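Local coordinates for protein EchA1_1 (Mycobacterium avium subsp. paratuberculosis, PDB 3R9T) that probably acts as an enoyl-CoA hydratase, adding water reversibly to 2-enoyl-CoA thioesters to give (3S)-3-hydroxyacyl-CoA in fatty acid metabolism, at residues Gly91-Val96 / Thr117-Ala122; Ile33-Ser38 / Tyr83-Pro88. All coordinates share one frame; numbering follows the deposited sequence.

Contact 1 of 2, residues Gly91-Val96 / Thr117-Ala122; sequences GFAGYV and TELALA. With BEZ (benzoic acid), chain E.
At the benzoic acid pocket of this crotonase-fold protein, the loop 91-96 packs on the helix that carries the pocket residue Glu118. Leu119 is the largest contributor, followed by Tyr95 and Ala122. The side chain of Leu119 reaches the loop through one methyl. Its CD2 lies 3.7 Å from Ala93 CB and 3.8 Å from Tyr95 CD2. The same methyl sits at the edge of the Phe92 ring, near its plane, with 4.3 Å to Phe92 CD2.

The Tyr95 side chain passes that of Leu119 at a slant. Its CG, anti to the backbone N (chi1 -168°), starts the ring toward helix 115-122. The ring edge meets the backbone at Leu119 O, 3.5 Å from Tyr95 CE2, close to the ring plane. The hydroxyl is hydrogen-bonded to Ser123 OG, and Leu119 O is also paired with that OG, so the polar atoms around this buried ring edge have partners. Ala122 CB packs 3.8 Å from Val96 CA, and Val96 CG1 lies near both this methyl and Glu118 O. No hydrogen bond joins the two segments. The loop is held in shape from within: Phe92 O accepts from both Tyr95 N and Val96 N.

At the other end, Glu118 turns to the ligand. Its OE1 is 2.5 Å from BEZ O1. OE2 accepts a hydrogen bond from Gly149 N. Phe92 CD1 stands 4.2 Å from BEZ C2, obliquely to the ring. Glu118 and Glu138 both line the benzoic acid pocket, an arrangement consistent with the two glutamates that face one another in the active site of crotonase-type hydratases.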
loop_
_atom_site.group_PDB
_atom_site.type_symbol
_atom_site.label_atom_id
_atom_site.label_comp_id
_atom_site.label_asym_id
_atom_site.label_seq_id
_atom_site.Cartn_x
_atom_site.Cartn_y
_atom_site.Cartn_z
ATOM N N GLY B 91 -5.960 -7.296 22.907
ATOM C CA GLY B 91 -7.150 -7.137 22.089
ATOM C C GLY B 91 -7.935 -8.405 21.808
ATOM O O GLY B 91 -7.798 -9.436 22.488
ATOM N N PHE B 92 -8.741 -8.307 20.758
ATOM C CA PHE B 92 -9.663 -9.345 20.310
ATOM C C PHE B 92 -8.965 -10.678 20.110
ATOM O O PHE B 92 -7.920 -10.734 19.477
ATOM C CB PHE B 92 -10.277 -8.857 19.008
ATOM C CG PHE B 92 -11.330 -9.742 18.427
ATOM C CD1 PHE B 92 -12.652 -9.638 18.856
ATOM C CD2 PHE B 92 -11.038 -10.574 17.357
ATOM C CE1 PHE B 92 -13.640 -10.399 18.275
ATOM C CE2 PHE B 92 -12.020 -11.334 16.774
ATOM C CZ PHE B 92 -13.335 -11.247 17.242
ATOM N N ALA B 93 -9.522 -11.724 20.720
ATOM C CA ALA B 93 -9.035 -13.111 20.620
ATOM C C ALA B 93 -7.679 -13.313 21.289
ATOM O O ALA B 93 -7.039 -14.334 21.094
ATOM C CB ALA B 93 -9.006 -13.604 19.132
ATOM N N GLY B 94 -7.241 -12.332 22.077
ATOM C CA GLY B 94 -5.884 -12.338 22.620
ATOM C C GLY B 94 -4.826 -12.322 21.537
ATOM O O GLY B 94 -3.701 -12.738 21.778
ATOM N N TYR B 95 -5.179 -11.793 20.367
ATOM C CA TYR B 95 -4.407 -12.019 19.137
ATOM C C TYR B 95 -4.107 -10.768 18.313
ATOM O O TYR B 95 -2.988 -10.604 17.858
ATOM C CB TYR B 95 -5.153 -13.024 18.247
ATOM C CG TYR B 95 -4.374 -13.586 17.066
ATOM C CD1 TYR B 95 -3.567 -14.706 17.219
ATOM C CD2 TYR B 95 -4.470 -13.024 15.791
ATOM C CE1 TYR B 95 -2.865 -15.245 16.169
ATOM C CE2 TYR B 95 -3.742 -13.550 14.720
ATOM C CZ TYR B 95 -2.971 -14.697 14.910
ATOM O OH TYR B 95 -2.230 -15.259 13.890
ATOM N N VAL B 96 -5.106 -9.909 18.101
ATOM C CA VAL B 96 -4.986 -8.835 17.088
ATOM C C VAL B 96 -4.076 -7.668 17.472
ATOM O O VAL B 96 -3.646 -6.899 16.596
ATOM C CB VAL B 96 -6.344 -8.291 16.613
ATOM C CG1 VAL B 96 -7.209 -9.400 16.035
ATOM C CG2 VAL B 96 -7.062 -7.505 17.730
ATOM N N THR B 117 -11.825 -12.380 9.575
ATOM C CA THR B 117 -11.011 -11.622 8.646
ATOM C C THR B 117 -9.988 -10.764 9.405
ATOM O O THR B 117 -8.860 -10.585 8.954
ATOM C CB THR B 117 -11.903 -10.772 7.709
ATOM O OG1 THR B 117 -12.470 -11.630 6.715
ATOM C CG2 THR B 117 -11.114 -9.693 6.988
ATOM N N GLU B 118 -10.377 -10.260 10.574
ATOM C CA GLU B 118 -9.475 -9.456 11.400
ATOM C C GLU B 118 -8.338 -10.324 11.958
ATOM O O GLU B 118 -7.212 -9.863 12.088
ATOM C CB GLU B 118 -10.271 -8.721 12.471
ATOM C CG GLU B 118 -11.227 -7.701 11.838
ATOM C CD GLU B 118 -12.138 -7.070 12.848
ATOM O OE1 GLU B 118 -13.011 -7.800 13.369
ATOM O OE2 GLU B 118 -11.953 -5.874 13.145
ATOM N N LEU B 119 -8.618 -11.573 12.290
ATOM C CA LEU B 119 -7.537 -12.503 12.647
ATOM C C LEU B 119 -6.552 -12.705 11.487
ATOM O O LEU B 119 -5.346 -12.755 11.702
ATOM C CB LEU B 119 -8.091 -13.860 13.071
ATOM C CG LEU B 119 -8.987 -13.904 14.314
ATOM C CD1 LEU B 119 -9.501 -15.332 14.557
ATOM C CD2 LEU B 119 -8.286 -13.345 15.551
ATOM N N ALA B 120 -7.063 -12.828 10.264
ATOM C CA ALA B 120 -6.226 -12.958 9.063
ATOM C C ALA B 120 -5.349 -11.724 8.878
ATOM O O ALA B 120 -4.140 -11.837 8.656
ATOM C CB ALA B 120 -7.102 -13.202 7.798
ATOM N N LEU B 121 -5.954 -10.548 9.006
ATOM C CA LEU B 121 -5.224 -9.287 8.880
ATOM C C LEU B 121 -4.108 -9.182 9.913
ATOM O O LEU B 121 -3.025 -8.732 9.599
ATOM C CB LEU B 121 -6.176 -8.108 8.987
ATOM C CG LEU B 121 -7.207 -7.898 7.882
ATOM C CD1 LEU B 121 -8.240 -6.890 8.313
ATOM C CD2 LEU B 121 -6.470 -7.400 6.658
ATOM N N ALA B 122 -4.364 -9.658 11.119
ATOM C CA ALA B 122 -3.410 -9.582 12.214
ATOM C C ALA B 122 -2.281 -10.620 12.073
ATOM O O ALA B 122 -1.242 -10.509 12.721
ATOM C CB ALA B 122 -4.159 -9.782 13.531
HETATM C C BEZ E . -15.506 -6.907 15.382
HETATM O O1 BEZ E . -14.312 -6.651 15.172
HETATM O O2 BEZ E . -16.201 -7.419 14.483
HETATM C C1 BEZ E . -16.065 -6.631 16.739
HETATM C C2 BEZ E . -15.187 -6.513 17.809
HETATM C C3 BEZ E . -15.683 -6.260 19.083
HETATM C C4 BEZ E . -17.052 -6.125 19.277
HETATM C C5 BEZ E . -17.931 -6.243 18.201
HETATM C C6 BEZ E . -17.437 -6.501 16.927
#

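Contact 2 of 2, residues Ile33-Ser38 / Tyr83-Pro88; sequences INAAVS and YHPDHP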
loop_
_atom_site.group_PDB
_atom_site.type_symbol
_atom_site.label_atom_id
_atom_site.label_comp_id
_atom_site.label_asym_id
_atom_site.label_seq_id
_atom_site.Cartn_x
_atom_site.Cartn_y
_atom_site.Cartn_z
ATOM N N ILE B 33 -15.510 -15.735 18.522
ATOM C CA ILE B 33 -14.613 -15.325 19.595
ATOM C C ILE B 33 -15.367 -14.868 20.828
ATOM O O ILE B 33 -16.204 -13.971 20.764
ATOM C CB ILE B 33 -13.693 -14.179 19.176
ATOM C CG1 ILE B 33 -12.905 -14.561 17.930
ATOM C CG2 ILE B 33 -12.708 -13.834 20.306
ATOM C CD1 ILE B 33 -12.101 -15.859 18.066
ATOM N N ASN B 34 -15.030 -15.485 21.955
ATOM C CA ASN B 34 -15.394 -14.973 23.266
ATOM C C ASN B 34 -14.156 -14.961 24.181
ATOM O O ASN B 34 -13.045 -15.338 23.768
ATOM C CB ASN B 34 -16.523 -15.824 23.874
ATOM C CG ASN B 34 -16.086 -17.248 24.194
ATOM O OD1 ASN B 34 -14.909 -17.590 24.099
ATOM N ND2 ASN B 34 -17.043 -18.087 24.574
ATOM N N ALA B 35 -14.354 -14.550 25.432
ATOM C CA ALA B 35 -13.253 -14.496 26.406
ATOM C C ALA B 35 -12.488 -15.821 26.588
ATOM O O ALA B 35 -11.272 -15.808 26.768
ATOM C CB ALA B 35 -13.763 -13.987 27.756
ATOM N N ALA B 36 -13.194 -16.951 26.551
ATOM C CA ALA B 36 -12.559 -18.268 26.684
ATOM C C ALA B 36 -11.594 -18.577 25.517
ATOM O O ALA B 36 -10.502 -19.115 25.719
ATOM C CB ALA B 36 -13.624 -19.361 26.805
ATOM N N VAL B 37 -12.004 -18.234 24.298
ATOM C CA VAL B 37 -11.141 -18.387 23.131
ATOM C C VAL B 37 -9.922 -17.470 23.290
ATOM O O VAL B 37 -8.786 -17.878 23.049
ATOM C CB VAL B 37 -11.882 -18.059 21.818
ATOM C CG1 VAL B 37 -10.917 -18.119 20.610
ATOM C CG2 VAL B 37 -13.108 -18.988 21.610
ATOM N N SER B 38 -10.157 -16.240 23.735
ATOM C CA SER B 38 -9.063 -15.292 23.907
ATOM C C SER B 38 -8.019 -15.773 24.905
ATOM O O SER B 38 -6.831 -15.531 24.734
ATOM C CB SER B 38 -9.589 -13.909 24.303
ATOM O OG SER B 38 -10.494 -13.431 23.327
ATOM N N TYR B 83 -12.139 -10.034 25.025
ATOM C CA TYR B 83 -10.699 -10.158 25.112
ATOM C C TYR B 83 -10.253 -11.082 26.241
ATOM O O TYR B 83 -11.079 -11.582 27.005
ATOM C CB TYR B 83 -10.059 -8.766 25.217
ATOM C CG TYR B 83 -10.458 -7.915 26.412
ATOM C CD1 TYR B 83 -9.991 -8.211 27.690
ATOM C CD2 TYR B 83 -11.254 -6.774 26.257
ATOM C CE1 TYR B 83 -10.332 -7.427 28.799
ATOM C CE2 TYR B 83 -11.603 -5.976 27.365
ATOM C CZ TYR B 83 -11.135 -6.313 28.634
ATOM O OH TYR B 83 -11.455 -5.542 29.743
ATOM N N HIS B 84 -8.952 -11.351 26.295
ATOM C CA HIS B 84 -8.370 -12.140 27.385
ATOM C C HIS B 84 -8.578 -11.320 28.648
ATOM O O HIS B 84 -8.094 -10.201 28.720
ATOM C CB HIS B 84 -6.875 -12.343 27.149
ATOM C CG HIS B 84 -6.216 -13.319 28.072
ATOM N ND1 HIS B 84 -6.361 -13.279 29.442
ATOM C CD2 HIS B 84 -5.351 -14.332 27.817
ATOM C CE1 HIS B 84 -5.647 -14.247 29.989
ATOM N NE2 HIS B 84 -5.018 -14.897 29.026
ATOM N N PRO B 85 -9.303 -11.865 29.641
ATOM C CA PRO B 85 -9.621 -10.993 30.785
ATOM C C PRO B 85 -8.422 -10.413 31.540
ATOM O O PRO B 85 -8.566 -9.367 32.166
ATOM C CB PRO B 85 -10.432 -11.890 31.736
ATOM C CG PRO B 85 -10.605 -13.194 31.077
ATOM C CD PRO B 85 -9.875 -13.218 29.770
ATOM N N ASP B 86 -7.274 -11.085 31.505
ATOM C CA ASP B 86 -6.069 -10.576 32.176
ATOM C C ASP B 86 -5.104 -9.797 31.294
ATOM O O ASP B 86 -4.095 -9.258 31.780
ATOM C CB ASP B 86 -5.349 -11.730 32.811
ATOM C CG ASP B 86 -6.166 -12.362 33.892
ATOM O OD1 ASP B 86 -7.059 -11.685 34.466
ATOM O OD2 ASP B 86 -5.916 -13.539 34.145
ATOM N N HIS B 87 -5.436 -9.724 30.008
ATOM C CA HIS B 87 -4.574 -9.104 29.018
ATOM C C HIS B 87 -5.402 -8.293 28.029
ATOM O O HIS B 87 -5.449 -8.609 26.833
ATOM C CB HIS B 87 -3.762 -10.179 28.295
ATOM C CG HIS B 87 -2.713 -10.811 29.154
ATOM N ND1 HIS B 87 -1.599 -10.123 29.582
ATOM C CD2 HIS B 87 -2.620 -12.052 29.685
ATOM C CE1 HIS B 87 -0.857 -10.918 30.331
ATOM N NE2 HIS B 87 -1.448 -12.098 30.399
ATOM N N PRO B 88 -6.057 -7.218 28.514
ATOM C CA PRO B 88 -6.826 -6.401 27.596
ATOM C C PRO B 88 -5.948 -5.824 26.479
ATOM O O PRO B 88 -6.442 -5.558 25.381
ATOM C CB PRO B 88 -7.362 -5.282 28.497
ATOM C CG PRO B 88 -6.420 -5.216 29.615
ATOM C CD PRO B 88 -6.049 -6.631 29.870
#
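Ser38 and Ala35, on the first turn of helix 35-50, pack against the backbone of Tyr83 and His84. The contact is made by van der Waals touches, and no hydrogen bond crosses between the segments. Ser38 CB lies 3.3 Å from His84 N and 3.5 Å from Tyr83 C, so the methylene rests on the peptide link between these two residues. Ala35 CB is 3.7 Å from Tyr83 O. The ring of Pro85 adds a looser apolar touch, 4.4 Å from its CD to Ala35 CB. The imidazole of His84 comes to the helix obliquely, with CD2 3.6 Å from Ser38 O.

Polar bonds shape each side separately. Asn34 is the N-cap of the helix: its OD1 accepts from Val37 N at 3.0 Å, with an N-H...O angle of 165°. On the other side, residues His84 to His87 form a type I beta turn. Asp86 N donates to His84 ND1 over 3.1 Å, tilted 15° from the imidazole plane. His84 NE2 is bonded to Asp43 OD1, one helical turn or so beyond Ser38. With both ring nitrogens engaged, the rotation of the imidazole is fixed. Ser38 OG pairs with Leu82 O, just before Tyr83.

Rings meet within the turn. His87 sets its edge over one face of the His84 ring, with CD2 3.7 Å above the centre, and Trp90 stacks on His87.

The contact thus seats the loop between helix 73-77 and strand 104-108 against the start of helix 35-50, where His84 and Pro85 also touch Ile39.

How the contacts relate
The two contacts lie in series along the chain, their centres about 12 Å apart, and share the long loop before strand 104-108. That loop meets helix 35-50 in contact 2 and then helix 115-122 in contact 1. They also touch directly. Ala93 CA packs 3.1 Å from Ser38 OG, and Phe92 CZ lies 3.4 Å from Ile33 CG1, so Phe92 stands between residue Ile33 and the pocket. Gly91 O is 3.6 Å from Tyr83 CB. Contact 1 supplies Glu118 to the benzoic acid site, whereas contact 2 stays farther out, with the Tyr83 side chain about 8 Å from the ligand at the nearest atoms.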